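Local coordinates for polyketide synthase (Lyngbya majuscula 19L, PDB 3QIT), which serves as the thioesterase domain of curacin A biosynthesis, probably hydrolysing the finished chain from its carrier and forming the terminal alkene by decarboxylation with loss of sulfate, at residues L98-S103 and E122-E127; L128-E133 and L250-M255; V28-H33 and R55-D60. All coordinates share one frame; numbering follows the deposited sequence. Where two conformers were deposited one is given.

Contact 1 of 3, residues L98-S103 and E122-E127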
ATOM      1  N   LEU B  98     -23.299  10.133  11.811  1.00 18.11           N
ATOM      2  CA  LEU B  98     -22.966  11.323  11.037  1.00 18.97           C
ATOM      3  C   LEU B  98     -21.476  11.248  10.757  1.00 16.75           C
ATOM      4  O   LEU B  98     -20.700  11.085  11.685  1.00 20.73           O
ATOM      5  CB  LEU B  98     -23.313  12.574  11.846  1.00 19.85           C
ATOM      6  CG  LEU B  98     -24.802  12.769  12.145  1.00 23.97           C
ATOM      7  CD1 LEU B  98     -25.021  13.886  13.173  1.00 28.73           C
ATOM      8  CD2 LEU B  98     -25.610  13.030  10.860  1.00 25.42           C
ATOM      9  N   LEU B  99     -21.095  11.294   9.478  1.00 14.06           N
ATOM     10  CA  LEU B  99     -19.694  11.183   9.081  1.00 14.08           C
ATOM     11  C   LEU B  99     -19.238  12.517   8.511  1.00 14.64           C
ATOM     12  O   LEU B  99     -19.828  13.005   7.558  1.00 17.00           O
ATOM     13  CB  LEU B  99     -19.519  10.083   8.024  1.00 17.02           C
ATOM     14  CG  LEU B  99     -18.096   9.843   7.502  1.00 15.31           C
ATOM     15  CD1 LEU B  99     -17.104   9.522   8.622  1.00 19.61           C
ATOM     16  CD2 LEU B  99     -18.148   8.709   6.478  1.00 18.00           C
ATOM     17  N   VAL B 100     -18.170  13.078   9.081  1.00 12.39           N
ATOM     18  CA  VAL B 100     -17.694  14.408   8.712  1.00 12.91           C
ATOM     19  C   VAL B 100     -16.217  14.246   8.352  1.00 17.26           C
ATOM     20  O   VAL B 100     -15.477  13.552   9.060  1.00 17.25           O
ATOM     21  CB  VAL B 100     -17.794  15.378   9.893  1.00 17.63           C
ATOM     22  CG1 VAL B 100     -17.413  16.805   9.431  1.00 20.01           C
ATOM     23  CG2 VAL B 100     -19.224  15.348  10.473  1.00 19.37           C
ATOM     24  N   GLY B 101     -15.771  14.870   7.272  1.00 13.58           N
ATOM     25  CA  GLY B 101     -14.344  14.775   6.893  1.00 13.14           C
ATOM     26  C   GLY B 101     -13.886  16.112   6.397  1.00 16.37           C
ATOM     27  O   GLY B 101     -14.686  16.851   5.828  1.00 15.76           O
ATOM     28  N   HIS B 102     -12.612  16.435   6.617  1.00 12.39           N
ATOM     29  CA  HIS B 102     -12.042  17.702   6.157  1.00 12.62           C
ATOM     30  C   HIS B 102     -10.875  17.441   5.191  1.00 16.77           C
ATOM     31  O   HIS B 102      -9.932  16.718   5.540  1.00 15.99           O
ATOM     32  CB  HIS B 102     -11.488  18.511   7.323  1.00 15.78           C
ATOM     33  CG  HIS B 102     -10.768  19.748   6.884  1.00 17.75           C
ATOM     34  ND1 HIS B 102      -9.405  19.906   7.009  1.00 20.84           N
ATOM     35  CD2 HIS B 102     -11.226  20.878   6.298  1.00 17.76           C
ATOM     36  CE1 HIS B 102      -9.055  21.087   6.523  1.00 17.71           C
ATOM     37  NE2 HIS B 102     -10.136  21.691   6.073  1.00 20.27           N
ATOM     38  N   SER B 103     -10.935  18.049   4.011  1.00 15.11           N
ATOM     39  CA  SER B 103      -9.841  17.924   2.989  1.00 17.59           C
ATOM     40  C   SER B 103      -9.519  16.463   2.630  1.00 18.14           C
ATOM     41  O   SER B 103     -10.408  15.758   2.151  1.00 16.56           O
ATOM     42  CB  SER B 103      -8.605  18.702   3.440  1.00 22.86           C
ATOM     43  OG  SER B 103      -7.713  18.847   2.347  1.00 22.00           O
ATOM     44  N   GLU B 122     -25.765  10.774   7.458  1.00 20.25           N
ATOM     45  CA  GLU B 122     -25.470  11.956   6.631  1.00 20.36           C
ATOM     46  C   GLU B 122     -23.967  12.058   6.457  1.00 20.16           C
ATOM     47  O   GLU B 122     -23.219  11.808   7.391  1.00 19.76           O
ATOM     48  CB  GLU B 122     -25.992  13.250   7.276  1.00 21.49           C
ATOM     49  CG  GLU B 122     -25.664  14.557   6.484  1.00 27.39           C
ATOM     50  CD  GLU B 122     -26.728  14.933   5.443  1.00 34.20           C
ATOM     51  OE1 GLU B 122     -27.886  14.491   5.591  1.00 29.95           O
ATOM     52  OE2 GLU B 122     -26.417  15.685   4.492  1.00 32.79           O
ATOM     53  N   LEU B 123     -23.554  12.428   5.252  1.00 18.19           N
ATOM     54  CA  LEU B 123     -22.154  12.601   4.903  1.00 16.85           C
ATOM     55  C   LEU B 123     -21.887  14.085   4.759  1.00 19.19           C
ATOM     56  O   LEU B 123     -22.501  14.746   3.917  1.00 21.23           O
ATOM     57  CB  LEU B 123     -21.882  11.894   3.578  1.00 17.22           C
ATOM     58  CG  LEU B 123     -20.471  11.915   3.027  1.00 18.54           C
ATOM     59  CD1 LEU B 123     -19.459  11.174   3.967  1.00 18.32           C
ATOM     60  CD2 LEU B 123     -20.450  11.302   1.593  1.00 19.22           C
ATOM     61  N   ILE B 124     -20.973  14.607   5.573  1.00 17.34           N
ATOM     62  CA  ILE B 124     -20.678  16.050   5.593  1.00 16.30           C
ATOM     63  C   ILE B 124     -19.237  16.210   5.114  1.00 17.03           C
ATOM     64  O   ILE B 124     -18.292  15.779   5.800  1.00 16.65           O
ATOM     65  CB  ILE B 124     -20.870  16.651   7.007  1.00 17.26           C
ATOM     66  CG1 ILE B 124     -22.344  16.476   7.412  1.00 19.55           C
ATOM     67  CG2 ILE B 124     -20.511  18.149   6.996  1.00 17.95           C
ATOM     68  CD1 ILE B 124     -22.587  16.407   8.864  1.00 34.28           C
ATOM     69  N   LEU B 125     -19.087  16.803   3.925  1.00 15.84           N
ATOM     70  CA  LEU B 125     -17.791  16.871   3.245  1.00 12.74           C
ATOM     71  C   LEU B 125     -17.276  18.293   3.296  1.00 16.36           C
ATOM     72  O   LEU B 125     -17.789  19.162   2.603  1.00 18.58           O
ATOM     73  CB  LEU B 125     -17.931  16.371   1.791  1.00 14.21           C
ATOM     74  CG  LEU B 125     -18.491  14.950   1.732  1.00 18.32           C
ATOM     75  CD1 LEU B 125     -18.763  14.565   0.277  1.00 16.74           C
ATOM     76  CD2 LEU B 125     -17.522  13.955   2.395  1.00 16.62           C
ATOM     77  N   VAL B 126     -16.293  18.537   4.165  1.00 15.95           N
ATOM     78  CA  VAL B 126     -15.800  19.900   4.357  1.00 15.85           C
ATOM     79  C   VAL B 126     -14.551  20.077   3.528  1.00 19.44           C
ATOM     80  O   VAL B 126     -13.560  19.363   3.736  1.00 16.68           O
ATOM     81  CB  VAL B 126     -15.489  20.194   5.840  1.00 16.00           C
ATOM     82  CG1 VAL B 126     -15.088  21.665   6.036  1.00 19.82           C
ATOM     83  CG2 VAL B 126     -16.725  19.897   6.687  1.00 19.56           C
ATOM     84  N   GLU B 127     -14.632  20.980   2.549  1.00 17.06           N
ATOM     85  CA  GLU B 127     -13.504  21.281   1.651  1.00 20.42           C
ATOM     86  C   GLU B 127     -12.987  20.042   0.931  1.00 20.30           C
ATOM     87  O   GLU B 127     -11.801  19.666   1.021  1.00 21.15           O
ATOM     88  CB  GLU B 127     -12.408  22.022   2.414  1.00 19.93           C
ATOM     89  CG  GLU B 127     -12.822  23.477   2.723  1.00 22.16           C
ATOM     90  CD  GLU B 127     -12.580  24.392   1.545  1.00 24.59           C
ATOM     91  OE1 GLU B 127     -11.400  24.459   1.106  1.00 25.91           O
ATOM     92  OE2 GLU B 127     -13.548  25.028   1.044  1.00 22.35           O
TER
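The imidazole of H102 has CB of S103 over one face, 3.8 Å above the ring plane and displaced toward the rim, while CG1 of V126 lies in plane at its edge, 4.0 Å from CD2. Its NE2 bonds to the carbonyl of H269, and the rings of H269 and H272 meet it obliquely. H102 ends one of two parallel strands in register, joined by five backbone hydrogen bonds whose donors sit almost along the C=O axes. The straightest, L99 N to E122 O, measures 3.0 Å with 175° at the hydrogen, and S103 N to V126 O ends the pairing. On the face of V100, I124 and V126, helix 276-284 closes the packing. V100 and I124 lie side by side: CG2 of V100 meets CD1 of I124 at 3.9 Å, and its CG1 reaches CG2 of V126 at 4.2 Å. An alanine in place of V100 would remove both methyls and would probably loosen the packing among I124, V126 and I283. On the reverse face L99 and L123, both with CG anti to the backbone N, point the same way against helix 104-115, and CD2 of L99 touches CD1 of L123 at 3.8 Å. E127 turns its carboxylate away from the neighbouring strand, toward H269, S242 and the amide of G239. S103 follows in a strained backbone turn (phi 55°, psi -121°) ahead of the helix. This is consistent with the nucleophile elbow of an alpha/beta hydrolase, in which S103, H269 and E127 probably form the catalytic triad.

Contact 2 of 3, residues L128-E133 and L250-M255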
ATOM      1  N   LEU B 128     -13.891  19.414   0.191  1.00 19.63           N
ATOM      2  CA  LEU B 128     -13.583  18.224  -0.582  1.00 20.58           C
ATOM      3  C   LEU B 128     -12.701  18.598  -1.758  1.00 19.31           C
ATOM      4  O   LEU B 128     -13.058  19.463  -2.535  1.00 20.87           O
ATOM      5  CB  LEU B 128     -14.889  17.590  -1.093  1.00 19.23           C
ATOM      6  CG  LEU B 128     -14.688  16.324  -1.927  1.00 18.95           C
ATOM      7  CD1 LEU B 128     -14.350  15.117  -1.023  1.00 22.33           C
ATOM      8  CD2 LEU B 128     -15.935  16.070  -2.789  1.00 18.30           C
ATOM      9  N   PRO B 129     -11.518  17.958  -1.870  1.00 17.72           N
ATOM     10  CA  PRO B 129     -10.686  18.249  -3.055  1.00 24.72           C
ATOM     11  C   PRO B 129     -11.099  17.410  -4.264  1.00 27.38           C
ATOM     12  O   PRO B 129     -11.878  16.465  -4.140  1.00 26.76           O
ATOM     13  CB  PRO B 129      -9.266  17.889  -2.588  1.00 24.60           C
ATOM     14  CG  PRO B 129      -9.431  17.012  -1.363  1.00 28.95           C
ATOM     15  CD  PRO B 129     -10.874  17.046  -0.909  1.00 24.55           C
ATOM     16  N   LEU B 130     -10.604  17.777  -5.440  1.00 28.88           N
ATOM     17  CA  LEU B 130     -10.735  16.917  -6.600  1.00 25.66           C
ATOM     18  C   LEU B 130      -9.314  16.693  -7.099  1.00 32.96           C
ATOM     19  O   LEU B 130      -8.503  17.630  -7.065  1.00 33.91           O
ATOM     20  CB  LEU B 130     -11.563  17.587  -7.694  1.00 31.54           C
ATOM     21  CG  LEU B 130     -13.091  17.569  -7.639  1.00 34.34           C
ATOM     22  CD1 LEU B 130     -13.659  18.138  -8.954  1.00 35.21           C
ATOM     23  CD2 LEU B 130     -13.622  16.161  -7.386  1.00 35.38           C
ATOM     24  N   PRO B 131      -9.007  15.460  -7.534  1.00 30.22           N
ATOM     25  CA  PRO B 131      -7.727  15.188  -8.198  1.00 34.34           C
ATOM     26  C   PRO B 131      -7.575  16.019  -9.464  1.00 34.81           C
ATOM     27  O   PRO B 131      -8.550  16.217 -10.208  1.00 34.06           O
ATOM     28  CB  PRO B 131      -7.830  13.703  -8.561  1.00 35.19           C
ATOM     29  CG  PRO B 131      -8.846  13.141  -7.642  1.00 34.04           C
ATOM     30  CD  PRO B 131      -9.834  14.243  -7.424  1.00 28.63           C
ATOM     31  N   ALA B 132      -6.363  16.510  -9.711  1.00 42.49           N
ATOM     32  CA  ALA B 132      -6.083  17.272 -10.931  1.00 47.54           C
ATOM     33  C   ALA B 132      -6.228  16.394 -12.176  1.00 45.45           C
ATOM     34  O   ALA B 132      -6.002  15.178 -12.123  1.00 45.85           O
ATOM     35  CB  ALA B 132      -4.687  17.881 -10.869  1.00 49.43           C
ATOM     36  N   GLU B 133      -6.639  17.014 -13.279  1.00 49.74           N
ATOM     37  CA  GLU B 133      -6.603  16.378 -14.584  1.00 51.75           C
ATOM     38  C   GLU B 133      -5.126  16.139 -14.891  1.00 50.92           C
ATOM     39  O   GLU B 133      -4.344  17.090 -14.946  1.00 51.53           O
ATOM     40  CB  GLU B 133      -7.250  17.292 -15.635  1.00 58.42           C
ATOM     41  CG  GLU B 133      -7.357  16.706 -17.044  1.00 62.99           C
ATOM     42  CD  GLU B 133      -8.444  15.648 -17.175  1.00 67.06           C
ATOM     43  OE1 GLU B 133      -9.539  15.825 -16.597  1.00 67.55           O
ATOM     44  OE2 GLU B 133      -8.204  14.638 -17.871  1.00 69.35           O
ATOM     45  N   LEU B 250     -15.750  23.498  -8.236  1.00 30.47           N
ATOM     46  CA  LEU B 250     -17.050  23.626  -7.552  1.00 25.64           C
ATOM     47  C   LEU B 250     -18.180  23.198  -8.471  1.00 29.26           C
ATOM     48  O   LEU B 250     -19.086  22.478  -8.048  1.00 26.44           O
ATOM     49  CB  LEU B 250     -17.299  25.059  -7.084  1.00 28.75           C
ATOM     50  CG  LEU B 250     -16.412  25.617  -5.970  1.00 27.74           C
ATOM     51  CD1 LEU B 250     -16.808  27.065  -5.689  1.00 32.86           C
ATOM     52  CD2 LEU B 250     -16.520  24.781  -4.719  1.00 27.65           C
ATOM     53  N   GLN B 251     -18.121  23.656  -9.727  1.00 29.41           N
ATOM     54  CA  GLN B 251     -19.095  23.276 -10.743  1.00 31.98           C
ATOM     55  C   GLN B 251     -19.086  21.767 -10.983  1.00 33.79           C
ATOM     56  O   GLN B 251     -20.149  21.130 -11.042  1.00 27.58           O
ATOM     57  CB  GLN B 251     -18.843  24.051 -12.046  1.00 37.99           C
ATOM     58  CG  GLN B 251     -19.924  23.894 -13.120  1.00 47.65           C
ATOM     59  CD  GLN B 251     -21.323  24.315 -12.666  1.00 52.63           C
ATOM     60  OE1 GLN B 251     -22.324  23.724 -13.087  1.00 55.96           O
ATOM     61  NE2 GLN B 251     -21.398  25.342 -11.814  1.00 55.13           N
ATOM     62  N   GLN B 252     -17.888  21.196 -11.122  1.00 32.50           N
ATOM     63  CA  GLN B 252     -17.768  19.760 -11.323  1.00 33.57           C
ATOM     64  C   GLN B 252     -18.387  18.960 -10.190  1.00 28.17           C
ATOM     65  O   GLN B 252     -19.128  18.010 -10.447  1.00 28.34           O
ATOM     66  CB  GLN B 252     -16.311  19.341 -11.533  1.00 33.83           C
ATOM     67  CG  GLN B 252     -16.165  17.899 -12.004  1.00 40.45           C
ATOM     68  CD  GLN B 252     -16.965  17.600 -13.264  1.00 44.07           C
ATOM     69  OE1 GLN B 252     -16.708  18.164 -14.328  1.00 48.74           O
ATOM     70  NE2 GLN B 252     -17.939  16.703 -13.148  1.00 45.14           N
ATOM     71  N   GLN B 253     -18.091  19.335  -8.942  1.00 25.62           N
ATOM     72  CA  GLN B 253     -18.674  18.642  -7.787  1.00 24.45           C
ATOM     73  C   GLN B 253     -20.196  18.720  -7.772  1.00 24.92           C
ATOM     74  O   GLN B 253     -20.868  17.723  -7.488  1.00 26.00           O
ATOM     75  CB  GLN B 253     -18.083  19.154  -6.465  1.00 23.16           C
ATOM     76  CG  GLN B 253     -16.630  18.674  -6.269  1.00 26.11           C
ATOM     77  CD  GLN B 253     -15.948  19.291  -5.050  1.00 27.86           C
ATOM     78  OE1 GLN B 253     -16.582  19.934  -4.230  1.00 35.36           O
ATOM     79  NE2 GLN B 253     -14.647  19.076  -4.928  1.00 26.86           N
ATOM     80  N   LYS B 254     -20.727  19.892  -8.120  1.00 23.91           N
ATOM     81  CA  LYS B 254     -22.175  20.107  -8.137  1.00 28.37           C
ATOM     82  C   LYS B 254     -22.849  19.270  -9.229  1.00 32.20           C
ATOM     83  O   LYS B 254     -23.913  18.683  -8.997  1.00 32.47           O
ATOM     84  CB  LYS B 254     -22.493  21.596  -8.322  1.00 29.67           C
ATOM     85  CG  LYS B 254     -23.971  21.892  -8.557  1.00 37.36           C
ATOM     86  CD  LYS B 254     -24.265  23.378  -8.593  1.00 40.20           C
ATOM     87  CE  LYS B 254     -23.520  24.090  -9.703  1.00 46.82           C
ATOM     88  NZ  LYS B 254     -23.814  25.558  -9.733  1.00 52.84           N
ATOM     89  N   MET B 255     -22.213  19.205 -10.404  1.00 32.08           N
ATOM     90  CA  MET B 255     -22.718  18.441 -11.562  1.00 38.56           C
ATOM     91  C   MET B 255     -22.691  16.935 -11.308  1.00 37.59           C
ATOM     92  O   MET B 255     -23.565  16.192 -11.760  1.00 36.55           O
ATOM     93  CB  MET B 255     -21.885  18.743 -12.814  1.00 42.13           C
ATOM     94  CG  MET B 255     -22.045  20.143 -13.382  1.00 54.84           C
ATOM     95  SD  MET B 255     -20.721  20.501 -14.566  1.00 68.76           S
ATOM     96  CE  MET B 255     -21.504  21.703 -15.640  1.00 65.80           C
TER
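L130 lays its isobutyl group along the side chain of Q253, the two sliding past each other in opposite directions, so that CG of L130 comes within 3.5 Å of NE2 and within 4.0 Å of CG of Q253. A first torsion of -82° sets CG of L130 anti to its own carbonyl carbon. One branch continues outward from there: CD1 meets the helix surface at CB of Q252, 3.9 Å away, the two side chains crossing at about a right angle. Q252 bends after CG and takes its amide elsewhere, NE2 bonding to T256 one helical turn on. Q253 does the opposite. Beyond CG its chain is extended, which carries the amide from helix 247-256 to the start of the loop, where NE2 donates to L128 O at 2.9 Å with 159° at the hydrogen. In the alpha/beta hydrolase fold such a loop leaves the carboxyl end of a central strand, here 120-126, and P129 next in line packs against the probable nucleophile elbow; the glutamine thus fastens the helix after the adjoining strand 234-239 to the loop beside the presumed active site. The carbonyl oxygen lies close to the amide plane of Q253, but the N-H arrives from above the carbonyl plane, 54° out of it. N245 ND2 also bonds to L128 O, so two amide groups grip the same oxygen. The other end of the Q253 amide is fixed as well, OE1 being bonded to Y238 OH, and this pair of anchors would hold the buried group against rotation. L128 crosses Q253 obliquely and brings CD2 to 3.9 Å from CD of Q253, touching A106, T110 and Y223 as well.

Contact 3 of 3, residues V28-H33 and R55-D60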
ATOM      1  N   VAL B  28     -23.424   9.023  17.447  1.00 21.37           N
ATOM      2  CA  VAL B  28     -22.034   9.298  17.074  1.00 22.08           C
ATOM      3  C   VAL B  28     -21.904  10.292  15.923  1.00 19.52           C
ATOM      4  O   VAL B  28     -22.603  10.191  14.912  1.00 18.44           O
ATOM      5  CB  VAL B  28     -21.293   7.983  16.725  1.00 19.02           C
ATOM      6  CG1 VAL B  28     -19.894   8.291  16.093  1.00 16.16           C
ATOM      7  CG2 VAL B  28     -21.171   7.089  17.971  1.00 23.23           C
ATOM      8  N   VAL B  29     -20.965  11.223  16.075  1.00 16.80           N
ATOM      9  CA  VAL B  29     -20.448  12.005  14.952  1.00 14.27           C
ATOM     10  C   VAL B  29     -19.003  11.560  14.763  1.00 16.94           C
ATOM     11  O   VAL B  29     -18.173  11.761  15.645  1.00 15.79           O
ATOM     12  CB  VAL B  29     -20.495  13.518  15.207  1.00 15.62           C
ATOM     13  CG1 VAL B  29     -19.985  14.329  13.992  1.00 15.94           C
ATOM     14  CG2 VAL B  29     -21.953  13.967  15.510  1.00 14.69           C
ATOM     15  N   LEU B  30     -18.732  10.945  13.624  1.00 13.78           N
ATOM     16  CA  LEU B  30     -17.385  10.454  13.325  1.00 15.25           C
ATOM     17  C   LEU B  30     -16.696  11.485  12.410  1.00 17.29           C
ATOM     18  O   LEU B  30     -17.187  11.769  11.320  1.00 17.51           O
ATOM     19  CB  LEU B  30     -17.465   9.074  12.672  1.00 15.89           C
ATOM     20  CG  LEU B  30     -16.148   8.458  12.146  1.00 15.94           C
ATOM     21  CD1 LEU B  30     -15.168   8.282  13.300  1.00 17.86           C
ATOM     22  CD2 LEU B  30     -16.465   7.110  11.535  1.00 15.31           C
ATOM     23  N   CYS B  31     -15.556  12.022  12.857  1.00 14.50           N
ATOM     24  CA  CYS B  31     -14.849  13.117  12.162  1.00 11.29           C
ATOM     25  C   CYS B  31     -13.462  12.620  11.716  1.00 12.76           C
ATOM     26  O   CYS B  31     -12.709  12.078  12.528  1.00 15.25           O
ATOM     27  CB  CYS B  31     -14.609  14.296  13.097  1.00 12.70           C
ATOM     28  SG  CYS B  31     -16.155  14.977  13.793  1.00 20.27           S
ATOM     29  N   ILE B  32     -13.137  12.849  10.445  1.00 13.53           N
ATOM     30  CA  ILE B  32     -11.859  12.410   9.865  0.50 11.70           C
ATOM     31  C   ILE B  32     -11.033  13.654   9.492  1.00 13.95           C
ATOM     32  O   ILE B  32     -11.426  14.450   8.597  1.00 14.29           O
ATOM     33  CB  ILE B  32     -12.079  11.506   8.593  0.50 11.15           C
ATOM     34  CG1 ILE B  32     -13.111  10.389   8.865  0.50 13.21           C
ATOM     35  CG2 ILE B  32     -10.732  10.918   8.096  0.50 12.65           C
ATOM     36  CD1 ILE B  32     -12.720   9.413   9.969  0.50 11.53           C
ATOM     37  N   HIS B  33      -9.908  13.846  10.194  1.00 13.98           N
ATOM     38  CA  HIS B  33      -9.000  14.979   9.936  1.00 12.76           C
ATOM     39  C   HIS B  33      -8.229  14.828   8.609  1.00 14.36           C
ATOM     40  O   HIS B  33      -8.249  13.785   8.004  1.00 14.80           O
ATOM     41  CB  HIS B  33      -8.007  15.174  11.111  1.00 12.35           C
ATOM     42  CG  HIS B  33      -7.006  14.069  11.280  1.00 13.69           C
ATOM     43  ND1 HIS B  33      -5.887  13.977  10.484  1.00 13.07           N
ATOM     44  CD2 HIS B  33      -6.941  13.023  12.143  1.00 15.02           C
ATOM     45  CE1 HIS B  33      -5.166  12.923  10.851  1.00 16.15           C
ATOM     46  NE2 HIS B  33      -5.783  12.326  11.850  1.00 15.25           N
ATOM     47  N   ARG B  55     -21.963  12.080  20.806  1.00 21.84           N
ATOM     48  CA  ARG B  55     -20.670  11.452  21.066  1.00 19.98           C
ATOM     49  C   ARG B  55     -19.817  11.718  19.813  1.00 18.57           C
ATOM     50  O   ARG B  55     -20.089  11.193  18.739  1.00 20.97           O
ATOM     51  CB  ARG B  55     -20.865   9.948  21.311  1.00 20.96           C
ATOM     52  CG  ARG B  55     -19.569   9.135  21.431  1.00 24.38           C
ATOM     53  CD  ARG B  55     -18.764   9.501  22.651  1.00 22.82           C
ATOM     54  NE  ARG B  55     -17.705   8.502  22.844  1.00 29.78           N
ATOM     55  CZ  ARG B  55     -16.895   8.454  23.897  1.00 29.15           C
ATOM     56  NH1 ARG B  55     -17.005   9.351  24.856  1.00 32.32           N
ATOM     57  NH2 ARG B  55     -15.949   7.519  23.972  1.00 30.60           N
ATOM     58  N   VAL B  56     -18.800  12.564  19.954  1.00 18.80           N
ATOM     59  CA  VAL B  56     -17.964  12.914  18.801  1.00 14.21           C
ATOM     60  C   VAL B  56     -16.684  12.072  18.892  1.00 14.78           C
ATOM     61  O   VAL B  56     -16.027  12.041  19.917  1.00 16.90           O
ATOM     62  CB  VAL B  56     -17.604  14.422  18.799  1.00 16.46           C
ATOM     63  CG1 VAL B  56     -16.826  14.777  17.562  1.00 16.48           C
ATOM     64  CG2 VAL B  56     -18.897  15.297  18.927  1.00 20.37           C
ATOM     65  N   VAL B  57     -16.368  11.382  17.808  1.00 14.21           N
ATOM     66  CA  VAL B  57     -15.212  10.498  17.776  1.00 15.29           C
ATOM     67  C   VAL B  57     -14.339  10.931  16.589  1.00 16.04           C
ATOM     68  O   VAL B  57     -14.821  11.028  15.461  1.00 17.08           O
ATOM     69  CB  VAL B  57     -15.647   9.026  17.582  1.00 18.76           C
ATOM     70  CG1 VAL B  57     -14.427   8.132  17.385  1.00 18.33           C
ATOM     71  CG2 VAL B  57     -16.473   8.530  18.770  1.00 19.21           C
ATOM     72  N   ALA B  58     -13.048  11.180  16.853  1.00 15.19           N
ATOM     73  CA  ALA B  58     -12.126  11.628  15.828  1.00 14.18           C
ATOM     74  C   ALA B  58     -10.851  10.782  15.959  1.00 16.14           C
ATOM     75  O   ALA B  58     -10.015  11.068  16.801  1.00 16.91           O
ATOM     76  CB  ALA B  58     -11.812  13.144  15.991  1.00 15.65           C
ATOM     77  N   PRO B  59     -10.691   9.768  15.108  1.00 14.28           N
ATOM     78  CA  PRO B  59      -9.463   8.939  15.137  1.00 13.36           C
ATOM     79  C   PRO B  59      -8.285   9.738  14.637  1.00 15.11           C
ATOM     80  O   PRO B  59      -8.430  10.586  13.740  1.00 17.36           O
ATOM     81  CB  PRO B  59      -9.762   7.815  14.141  1.00 16.87           C
ATOM     82  CG  PRO B  59     -10.823   8.355  13.265  1.00 21.34           C
ATOM     83  CD  PRO B  59     -11.647   9.289  14.091  1.00 16.06           C
ATOM     84  N   ASP B  60      -7.112   9.476  15.216  1.00 13.85           N
ATOM     85  CA  ASP B  60      -5.870   9.929  14.600  1.00 12.40           C
ATOM     86  C   ASP B  60      -5.566   8.934  13.462  1.00 12.89           C
ATOM     87  O   ASP B  60      -5.483   7.713  13.683  1.00 12.52           O
ATOM     88  CB  ASP B  60      -4.703   9.871  15.603  1.00 14.47           C
ATOM     89  CG  ASP B  60      -4.759  10.948  16.695  1.00 16.15           C
ATOM     90  OD1 ASP B  60      -5.161  12.103  16.451  1.00 17.03           O
ATOM     91  OD2 ASP B  60      -4.357  10.627  17.837  1.00 16.27           O
TER
HETATM   92  O   HOH W   1     -10.030  12.689  12.889  1.00 14.45           O
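Three hydrogen bonds grip a single bridging water at the carboxyl ends of these strands: it donates to C31 O at 2.8 Å and to P59 O at 2.8 Å, and accepts from H33 N at 2.9 Å. The proline probably explains its position. Up to that point the parallel strands pair directly, V29 N to R55 O, V57 N to V29 O and C31 N to V57 O, but P59 has no N-H to offer the next carbonyl. Instead its CD lies 3.4 Å from C31 O, the strands splay, and the water satisfies the carbonyls and the amide that no longer meet. Side chains pack on both faces. CD1 of L30 reaches across to CD of P59 at 3.7 Å, the two side chains crossing nearly at right angles, and CD1 of I32 touches CG of the same ring. On the reverse face C31 turns SG anti to its carbonyl carbon and sets it 3.8 Å from CG1 of V56, a surface lined by helix 43-51 and W42. H33, just past its strand, adopts the crowded first torsion of 67°, with CG between the backbone N and carbonyl carbon. This swings the imidazole over to the other segment, where P59 O approaches its edge 3.3 Å from CD2 and CA of D60 lies in the ring plane. NE2 bonds to the amide of L61, while D60 directs its carboxylate to R188, G39 and R66. Strands 28-32 and 55-59, joined through helix 43-51, make a beta-alpha-beta unit of the alpha/beta hydrolase fold, and the loop that begins at H33 corresponds to the one that commonly contributes to the oxyanion hole in this family.

Overall arrangement
From the N terminus, contact 3 comes first, closing the excursion through helix 43-51 by bringing strand 55-59 beside strand 28-32. Contact 1 does the same for helix 104-115, pairing 97-102 with 120-126. The two units share one sheet: strands 28-32 and 97-102 are neighbours, and L30 probably exchanges backbone hydrogen bonds with L98 and V100. Contact 2 opens immediately after contact 1 and closes a far longer excursion, 116 residues, tying the loop behind strand 120-126 to helix 247-256. The three follow in series, with neither nesting nor crossing. S103 packs on P129 between contacts 1 and 2, whereas contacts 2 and 3 do not touch.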